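Local structure of uronate isomerase (Caulobacter crescentus, 2Q01) at residues Leu349-Arg354 against His377-Lys382; Met291-Ala296 against Lys343-Arg348; Met298-Gly303 against Pro353-Ile358. The protein catalyses the isomerisation of D-glucuronate to D-fructuronate and of aldehydo-D-galacturonate to keto-D-tagaturonate. One frame throughout, in Å; residues are numbered along the deposited sequence.

How the interactions relate
All three contacts lie on one flank of the metal-dependent hydrolase barrel, where helices 281-302 and 343-349 meet parallel strands 357-359 and 381-383. Interaction 2 is the buried one, a largely apolar helix-helix packing that has R348 at its exposed margin. Interaction 3 uses the end of the same helix 281-302 against the chain leading into strand 357-359, mixing leucine packing with an exposed arginine. Interaction 1, partly buried, joins the loops entering both strands; carbonyl oxygens, a potassium ion and the second subunit bring polar chemistry there. L346 of interaction 2 packs on Y378 and V380 of interaction 1, and backbone hydrogen bonds between I357 and both V380 and K382 tie interaction 3 to interaction 1.

Interaction 1: Leu349-Arg354 against His377-Lys382; sequences LGNDPR and HYPVLK. With K (potassium ion), chain E.
Two type I beta turns, L349-D352 and Y378-L381, pack together in the loops that lead into neighbouring parallel strands 357-359 and 381-383 of the TIM-barrel-type fold. Each turn is closed by a weak backbone hydrogen bond, and no hydrogen bond passes between the segments. The carbonyl of G350 lies at the centre: its O meets P379 CD at 3.3 Å and V380 CG2 at 3.4 Å, and sits at the edge of the Y378 ring, near the ring plane. A side chain on G350 would crowd this ring, since a beta carbon there would fall 3.2 Å from Y378 CD2. V380 has CG1 anti to its carbonyl carbon (chi1 -63°), which sends that methyl to the O of D352 at 3.2 Å and puts CG2 in the crowded position, over G350. The Y378 ring, with CG beside the backbone N (chi1 -78°), receives H377 CD2 over the centre of one face, 3.6 Å above the plane. The second subunit takes the polar ends: its H316 hydrogen-bonds to Y378 OH, and its N317 OD1 accepts from N351 ND2. At the end of the first turn, D352 has CG anti to its N (chi1 -161°). There OD1 accepts R354 N through its anti lone pair, an Asx turn, while R354 grips the carboxylate side-on, NE to OD1, and NH2 to OD2 at 3.0 Å, both on syn lone pairs. The other turn holds potassium through Y378 O at 2.7 Å and L381 O at 2.6 Å; the other ligands are A375 O and N411 OD1 of the same chain, S75 O of the second subunit, and a water that donates to P379 O and accepts from K382 NZ.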
loop_
_atom_site.group_PDB
_atom_site.type_symbol
_atom_site.label_atom_id
_atom_site.label_comp_id
_atom_site.label_asym_id
_atom_site.label_seq_id
_atom_site.Cartn_x
_atom_site.Cartn_y
_atom_site.Cartn_z
ATOM N N LEU B 349 30.156 2.350 -0.249
ATOM C CA LEU B 349 30.360 0.984 -0.731
ATOM C C LEU B 349 29.321 0.433 -1.713
ATOM O O LEU B 349 29.313 -0.765 -1.983
ATOM C CB LEU B 349 30.457 0.035 0.465
ATOM C CG LEU B 349 31.598 0.232 1.465
ATOM C CD1 LEU B 349 31.401 -0.640 2.683
ATOM C CD2 LEU B 349 32.952 -0.031 0.819
ATOM N N GLY B 350 28.469 1.291 -2.263
ATOM C CA GLY B 350 27.357 0.832 -3.099
ATOM C C GLY B 350 27.725 0.238 -4.445
ATOM O O GLY B 350 26.965 -0.548 -4.998
ATOM N N ASN B 351 28.890 0.615 -4.963
ATOM C CA ASN B 351 29.354 0.154 -6.270
ATOM C C ASN B 351 30.506 -0.846 -6.168
ATOM O O ASN B 351 31.187 -1.118 -7.157
ATOM C CB ASN B 351 29.759 1.349 -7.142
ATOM C CG ASN B 351 28.708 2.457 -7.155
ATOM O OD1 ASN B 351 29.002 3.614 -6.847
ATOM N ND2 ASN B 351 27.480 2.106 -7.513
ATOM N N ASP B 352 30.717 -1.393 -4.973
ATOM C CA ASP B 352 31.778 -2.369 -4.737
ATOM C C ASP B 352 31.340 -3.772 -5.165
ATOM O O ASP B 352 30.251 -4.210 -4.808
ATOM C CB ASP B 352 32.179 -2.362 -3.258
ATOM C CG ASP B 352 33.542 -2.985 -3.013
ATOM O OD1 ASP B 352 33.671 -4.219 -3.127
ATOM O OD2 ASP B 352 34.487 -2.240 -2.682
ATOM N N PRO B 353 32.187 -4.477 -5.939
ATOM C CA PRO B 353 31.884 -5.849 -6.371
ATOM C C PRO B 353 31.852 -6.896 -5.245
ATOM O O PRO B 353 31.095 -7.863 -5.330
ATOM C CB PRO B 353 33.023 -6.169 -7.350
ATOM C CG PRO B 353 33.622 -4.836 -7.717
ATOM C CD PRO B 353 33.471 -4.007 -6.493
ATOM N N ARG B 354 32.657 -6.693 -4.204
ATOM C CA ARG B 354 32.840 -7.688 -3.138
ATOM C C ARG B 354 31.721 -7.707 -2.094
ATOM O O ARG B 354 31.626 -8.648 -1.300
ATOM C CB ARG B 354 34.188 -7.481 -2.429
ATOM C CG ARG B 354 35.404 -7.487 -3.344
ATOM C CD ARG B 354 36.617 -6.882 -2.646
ATOM N NE ARG B 354 36.522 -5.427 -2.526
ATOM C CZ ARG B 354 37.252 -4.686 -1.692
ATOM N NH1 ARG B 354 38.140 -5.252 -0.880
ATOM N NH2 ARG B 354 37.088 -3.370 -1.663
ATOM N N HIS B 377 18.952 -0.991 -9.116
ATOM C CA HIS B 377 20.055 -0.112 -9.513
ATOM C C HIS B 377 21.408 -0.503 -8.920
ATOM O O HIS B 377 22.387 -0.621 -9.649
ATOM C CB HIS B 377 19.762 1.355 -9.175
ATOM C CG HIS B 377 20.961 2.241 -9.311
ATOM N ND1 HIS B 377 21.460 2.631 -10.534
ATOM C CD2 HIS B 377 21.790 2.773 -8.380
ATOM C CE1 HIS B 377 22.533 3.382 -10.351
ATOM N NE2 HIS B 377 22.757 3.478 -9.054
ATOM N N TYR B 378 21.475 -0.658 -7.599
ATOM C CA TYR B 378 22.756 -0.857 -6.916
ATOM C C TYR B 378 23.276 -2.276 -7.068
ATOM O O TYR B 378 22.531 -3.224 -6.820
ATOM C CB TYR B 378 22.630 -0.511 -5.431
ATOM C CG TYR B 378 22.643 0.967 -5.160
ATOM C CD1 TYR B 378 21.461 1.663 -4.913
ATOM C CD2 TYR B 378 23.846 1.682 -5.162
ATOM C CE1 TYR B 378 21.475 3.036 -4.669
ATOM C CE2 TYR B 378 23.872 3.047 -4.922
ATOM C CZ TYR B 378 22.688 3.717 -4.677
ATOM O OH TYR B 378 22.724 5.066 -4.439
ATOM N N PRO B 379 24.551 -2.441 -7.478
ATOM C CA PRO B 379 25.213 -3.747 -7.610
ATOM C C PRO B 379 25.191 -4.607 -6.338
ATOM O O PRO B 379 25.142 -5.837 -6.422
ATOM C CB PRO B 379 26.653 -3.366 -7.944
ATOM C CG PRO B 379 26.538 -2.065 -8.603
ATOM C CD PRO B 379 25.451 -1.348 -7.875
ATOM N N VAL B 380 25.187 -3.961 -5.178
ATOM C CA VAL B 380 25.339 -4.647 -3.898
ATOM C C VAL B 380 24.034 -5.118 -3.252
ATOM O O VAL B 380 24.061 -5.951 -2.350
ATOM C CB VAL B 380 26.107 -3.759 -2.893
ATOM C CG1 VAL B 380 27.504 -3.501 -3.394
ATOM C CG2 VAL B 380 25.394 -2.443 -2.675
ATOM N N LEU B 381 22.902 -4.586 -3.710
ATOM C CA LEU B 381 21.618 -4.764 -3.026
ATOM C C LEU B 381 20.763 -5.849 -3.653
ATOM O O LEU B 381 20.641 -5.914 -4.874
ATOM C CB LEU B 381 20.840 -3.448 -3.047
ATOM C CG LEU B 381 20.785 -2.543 -1.813
ATOM C CD1 LEU B 381 21.994 -2.662 -0.898
ATOM C CD2 LEU B 381 20.561 -1.103 -2.252
ATOM N N LYS B 382 20.152 -6.688 -2.832
ATOM C CA LYS B 382 19.266 -7.728 -3.330
ATOM C C LYS B 382 18.054 -7.717 -2.420
ATOM O O LYS B 382 18.139 -7.233 -1.299
ATOM C CB LYS B 382 19.968 -9.078 -3.247
ATOM C CG LYS B 382 19.958 -9.898 -4.510
ATOM C CD LYS B 382 21.174 -9.633 -5.354
ATOM C CE LYS B 382 21.541 -10.834 -6.191
ATOM N NZ LYS B 382 22.359 -10.406 -7.358
HETATM K K K E . 21.175 -5.526 -7.365
HETATM O O HOH W 1 22.863 -7.514 -7.584
#

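Interaction 2: Met291-Ala296 against Lys343-Arg348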
loop_
_atom_site.group_PDB
_atom_site.type_symbol
_atom_site.label_atom_id
_atom_site.label_comp_id
_atom_site.label_asym_id
_atom_site.label_seq_id
_atom_site.Cartn_x
_atom_site.Cartn_y
_atom_site.Cartn_z
ATOM N N MET B 291 27.659 0.659 12.938
ATOM C CA MET B 291 27.999 -0.761 12.916
ATOM C C MET B 291 27.494 -1.514 11.687
ATOM O O MET B 291 28.100 -2.504 11.294
ATOM C CB MET B 291 27.537 -1.457 14.196
ATOM C CG MET B 291 28.372 -1.111 15.430
ATOM S SD MET B 291 30.167 -1.228 15.204
ATOM C CE MET B 291 30.343 -2.986 14.992
ATOM N N LEU B 292 26.399 -1.051 11.082
ATOM C CA LEU B 292 25.936 -1.617 9.812
ATOM C C LEU B 292 26.995 -1.438 8.738
ATOM O O LEU B 292 27.302 -2.375 8.004
ATOM C CB LEU B 292 24.605 -1.001 9.362
ATOM C CG LEU B 292 23.315 -1.672 9.852
ATOM C CD1 LEU B 292 22.107 -1.162 9.073
ATOM C CD2 LEU B 292 23.392 -3.200 9.765
ATOM N N THR B 293 27.568 -0.237 8.675
ATOM C CA THR B 293 28.672 0.079 7.762
ATOM C C THR B 293 29.947 -0.686 8.126
ATOM O O THR B 293 30.689 -1.123 7.253
ATOM C CB THR B 293 28.947 1.591 7.756
ATOM O OG1 THR B 293 27.776 2.270 7.300
ATOM C CG2 THR B 293 30.115 1.965 6.836
ATOM N N GLU B 294 30.174 -0.863 9.422
ATOM C CA GLU B 294 31.377 -1.518 9.900
ATOM C C GLU B 294 31.367 -3.002 9.553
ATOM O O GLU B 294 32.402 -3.550 9.175
ATOM C CB GLU B 294 31.549 -1.284 11.402
ATOM C CG GLU B 294 33.000 -1.104 11.834
ATOM C CD GLU B 294 33.659 0.162 11.288
ATOM O OE1 GLU B 294 34.832 0.084 10.860
ATOM O OE2 GLU B 294 33.018 1.232 11.291
ATOM N N MET B 295 30.188 -3.628 9.637
ATOM C CA MET B 295 30.012 -5.043 9.273
ATOM C C MET B 295 30.174 -5.261 7.774
ATOM O O MET B 295 30.600 -6.330 7.344
ATOM C CB MET B 295 28.640 -5.575 9.711
ATOM C CG MET B 295 28.393 -5.667 11.216
ATOM S SD MET B 295 29.255 -6.977 12.082
ATOM C CE MET B 295 30.556 -6.067 12.892
ATOM N N ALA B 296 29.817 -4.248 6.988
ATOM C CA ALA B 296 29.935 -4.288 5.537
ATOM C C ALA B 296 31.384 -4.138 5.104
ATOM O O ALA B 296 31.796 -4.726 4.108
ATOM C CB ALA B 296 29.101 -3.203 4.923
ATOM N N LYS B 343 21.693 5.533 2.432
ATOM C CA LYS B 343 22.554 6.422 1.641
ATOM C C LYS B 343 24.035 6.565 2.077
ATOM O O LYS B 343 24.906 6.497 1.211
ATOM C CB LYS B 343 21.898 7.796 1.419
ATOM C CG LYS B 343 22.374 8.452 0.150
ATOM C CD LYS B 343 21.838 9.846 -0.036
ATOM C CE LYS B 343 22.547 10.510 -1.215
ATOM N NZ LYS B 343 22.018 11.878 -1.446
ATOM N N PRO B 344 24.326 6.778 3.392
ATOM C CA PRO B 344 25.739 6.833 3.833
ATOM C C PRO B 344 26.607 5.595 3.543
ATOM O O PRO B 344 27.798 5.742 3.238
ATOM C CB PRO B 344 25.621 7.042 5.344
ATOM C CG PRO B 344 24.318 7.710 5.519
ATOM C CD PRO B 344 23.423 7.037 4.532
ATOM N N LEU B 345 26.020 4.404 3.645
ATOM C CA LEU B 345 26.720 3.156 3.333
ATOM C C LEU B 345 26.872 2.966 1.829
ATOM O O LEU B 345 27.909 2.487 1.361
ATOM C CB LEU B 345 25.992 1.954 3.957
ATOM C CG LEU B 345 26.403 0.503 3.660
ATOM C CD1 LEU B 345 27.893 0.242 3.888
ATOM C CD2 LEU B 345 25.569 -0.475 4.478
ATOM N N LEU B 346 25.843 3.354 1.081
ATOM C CA LEU B 346 25.826 3.183 -0.370
ATOM C C LEU B 346 26.728 4.180 -1.094
ATOM O O LEU B 346 27.205 3.908 -2.195
ATOM C CB LEU B 346 24.390 3.253 -0.903
ATOM C CG LEU B 346 23.500 2.042 -0.595
ATOM C CD1 LEU B 346 22.043 2.372 -0.834
ATOM C CD2 LEU B 346 23.905 0.827 -1.402
ATOM N N THR B 347 26.949 5.335 -0.472
ATOM C CA THR B 347 27.882 6.329 -0.987
ATOM C C THR B 347 29.306 5.800 -0.846
ATOM O O THR B 347 30.140 5.987 -1.736
ATOM C CB THR B 347 27.716 7.680 -0.262
ATOM O OG1 THR B 347 26.357 8.112 -0.390
ATOM C CG2 THR B 347 28.633 8.755 -0.847
ATOM N N ARG B 348 29.566 5.111 0.260
ATOM C CA ARG B 348 30.883 4.543 0.505
ATOM C C ARG B 348 31.110 3.280 -0.318
ATOM O O ARG B 348 32.115 3.164 -1.017
ATOM C CB ARG B 348 31.072 4.256 1.996
ATOM C CG ARG B 348 32.490 3.845 2.360
ATOM C CD ARG B 348 32.564 3.200 3.741
ATOM N NE ARG B 348 33.937 2.816 4.074
ATOM C CZ ARG B 348 34.848 3.631 4.607
ATOM N NH1 ARG B 348 34.554 4.897 4.885
ATOM N NH2 ARG B 348 36.064 3.176 4.869
#
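Helices 281-302 and 343-349, two outer helices of the alpha/beta barrel, run side by side through M291-A296 and K343-R348, their axes 10.0 Å apart and crossing at -28°. The tight part is built round L345. With CG anti to its backbone N (chi1 173°), this leucine reaches across and sets CD1 on the surface between T293 and A296, one helical turn apart: CD1 lies 3.8 Å from A296 CB and 4.0 Å from T293 CA. T293 slides past L345 in the opposite direction, its OG1 resting 3.8 Å from L345 CB, while the other branch of L345 only brushes the helix, CD2 being 4.4 Å from L292 O. Beneath, L292 and A296 pack on M306 of strand 305-308, so this side faces the barrel sheet. The solvent side is looser. R348 stretches out, extended from CG to NE, and crosses T293 at about a right angle; its CD is 4.1 Å from T293 CG2. The guanidinium travels beyond to a salt bridge with D261, and E294 OE1 remains 6.9 Å from R348 NH2, too far for an ion pair but close enough for a probable weak attraction. T293 OG1, though pressed against leucine, is bonded to A260 O, and the backbone N of L345 is bonded to T259 OG1. No hydrogen bond passes between the two segments: largely apolar packing, with the T293 hydroxyl lying against L345 CB, joins them, while the loop holding T259, A260 and D261 satisfies polar groups on both.

Interaction 3: Met298-Gly303 against Pro353-Ile358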
loop_
_atom_site.group_PDB
_atom_site.type_symbol
_atom_site.label_atom_id
_atom_site.label_comp_id
_atom_site.label_asym_id
_atom_site.label_seq_id
_atom_site.Cartn_x
_atom_site.Cartn_y
_atom_site.Cartn_z
ATOM N N MET B 298 33.845 -5.250 6.951
ATOM C CA MET B 298 34.413 -6.553 7.283
ATOM C C MET B 298 34.055 -7.572 6.212
ATOM O O MET B 298 34.866 -8.437 5.881
ATOM C CB MET B 298 33.913 -7.040 8.644
ATOM C CG MET B 298 34.603 -6.407 9.841
ATOM S SD MET B 298 33.825 -6.888 11.394
ATOM C CE MET B 298 34.342 -5.527 12.435
ATOM N N SER B 299 32.841 -7.454 5.672
ATOM C CA SER B 299 32.338 -8.326 4.604
ATOM C C SER B 299 33.130 -8.191 3.311
ATOM O O SER B 299 33.201 -9.130 2.516
ATOM C CB SER B 299 30.868 -8.032 4.332
ATOM O OG SER B 299 30.047 -8.632 5.314
ATOM N N LEU B 300 33.721 -7.014 3.110
ATOM C CA LEU B 300 34.652 -6.768 2.015
ATOM C C LEU B 300 35.863 -7.693 2.085
ATOM O O LEU B 300 36.436 -8.051 1.051
ATOM C CB LEU B 300 35.129 -5.325 2.072
ATOM C CG LEU B 300 34.587 -4.260 1.125
ATOM C CD1 LEU B 300 33.075 -4.270 0.992
ATOM C CD2 LEU B 300 35.082 -2.926 1.629
ATOM N N ASP B 301 36.241 -8.074 3.307
ATOM C CA ASP B 301 37.375 -8.967 3.541
ATOM C C ASP B 301 36.993 -10.445 3.653
ATOM O O ASP B 301 37.630 -11.286 3.019
ATOM C CB ASP B 301 38.168 -8.526 4.778
ATOM C CG ASP B 301 38.895 -7.203 4.568
ATOM O OD1 ASP B 301 38.864 -6.356 5.487
ATOM O OD2 ASP B 301 39.495 -7.005 3.489
ATOM N N ASP B 302 35.964 -10.757 4.445
ATOM C CA ASP B 302 35.607 -12.159 4.725
ATOM C C ASP B 302 34.449 -12.749 3.907
ATOM O O ASP B 302 34.177 -13.951 3.990
ATOM C CB ASP B 302 35.429 -12.419 6.238
ATOM C CG ASP B 302 34.247 -11.666 6.866
ATOM O OD1 ASP B 302 34.297 -11.447 8.097
ATOM O OD2 ASP B 302 33.270 -11.304 6.172
ATOM N N GLY B 303 33.775 -11.907 3.129
ATOM C CA GLY B 303 32.750 -12.366 2.195
ATOM C C GLY B 303 31.427 -12.814 2.795
ATOM O O GLY B 303 30.681 -13.570 2.166
ATOM N N PRO B 353 32.187 -4.477 -5.939
ATOM C CA PRO B 353 31.884 -5.849 -6.371
ATOM C C PRO B 353 31.852 -6.896 -5.245
ATOM O O PRO B 353 31.095 -7.863 -5.330
ATOM C CB PRO B 353 33.023 -6.169 -7.350
ATOM C CG PRO B 353 33.622 -4.836 -7.717
ATOM C CD PRO B 353 33.471 -4.007 -6.493
ATOM N N ARG B 354 32.657 -6.693 -4.204
ATOM C CA ARG B 354 32.840 -7.688 -3.138
ATOM C C ARG B 354 31.721 -7.707 -2.094
ATOM O O ARG B 354 31.626 -8.648 -1.300
ATOM C CB ARG B 354 34.188 -7.481 -2.429
ATOM C CG ARG B 354 35.404 -7.487 -3.344
ATOM C CD ARG B 354 36.617 -6.882 -2.646
ATOM N NE ARG B 354 36.522 -5.427 -2.526
ATOM C CZ ARG B 354 37.252 -4.686 -1.692
ATOM N NH1 ARG B 354 38.140 -5.252 -0.880
ATOM N NH2 ARG B 354 37.088 -3.370 -1.663
ATOM N N LEU B 355 30.883 -6.671 -2.086
ATOM C CA LEU B 355 29.830 -6.550 -1.081
ATOM C C LEU B 355 28.478 -7.071 -1.572
ATOM O O LEU B 355 28.048 -6.780 -2.690
ATOM C CB LEU B 355 29.710 -5.103 -0.590
ATOM C CG LEU B 355 28.721 -4.795 0.542
ATOM C CD1 LEU B 355 29.090 -5.525 1.833
ATOM C CD2 LEU B 355 28.601 -3.297 0.770
ATOM N N SER B 356 27.821 -7.847 -0.720
ATOM C CA SER B 356 26.499 -8.368 -1.008
ATOM C C SER B 356 25.574 -8.103 0.181
ATOM O O SER B 356 25.809 -8.610 1.286
ATOM C CB SER B 356 26.585 -9.862 -1.329
ATOM O OG SER B 356 25.352 -10.354 -1.821
ATOM N N ILE B 357 24.547 -7.281 -0.050
ATOM C CA ILE B 357 23.541 -6.957 0.964
ATOM C C ILE B 357 22.146 -7.448 0.528
ATOM O O ILE B 357 21.761 -7.289 -0.625
ATOM C CB ILE B 357 23.517 -5.430 1.280
ATOM C CG1 ILE B 357 24.917 -4.925 1.652
ATOM C CG2 ILE B 357 22.543 -5.102 2.412
ATOM C CD1 ILE B 357 24.994 -3.446 1.922
ATOM N N ILE B 358 21.406 -8.061 1.449
ATOM C CA ILE B 358 20.035 -8.496 1.185
ATOM C C ILE B 358 19.076 -7.745 2.100
ATOM O O ILE B 358 19.167 -7.855 3.316
ATOM C CB ILE B 358 19.859 -10.027 1.362
ATOM C CG1 ILE B 358 20.894 -10.792 0.529
ATOM C CG2 ILE B 358 18.445 -10.451 0.966
ATOM C CD1 ILE B 358 20.872 -12.282 0.747
#
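L300 and R354 bury the most surface here, followed by L355. L300 CG lies over the centre of one face of the R354 guanidinium, 3.8 Å above its plane, and the two side chains cross at about a right angle. A bend in the arginine chain (chi3 -74°) turns the flat group onto the leucine, while NE and NH2 stay engaged with D352. L300 itself has an unstaggered first torsion (chi1 -103°); its CD1 reaches the other way, to L355 CB at 3.8 Å. The contact thus joins the last turn of helix 281-302 to the approach of strand 357-359, which pairs in parallel with strand 305-308, the strand following that helix, in the alpha/beta barrel. An alanine in place of L300 would remove the atoms over the guanidinium and beside L355, and would probably loosen the helix end against this loop. L355, with CG anti to its N (chi1 -176°), brings CD1 to S299 CB on the helix, 4.0 Å away. R354 NH1 stands 3.8 Å from L300 O, and D301 OD2 lies 4.9 Å from that same nitrogen, not in contact with it, and would probably exert only a weak attraction.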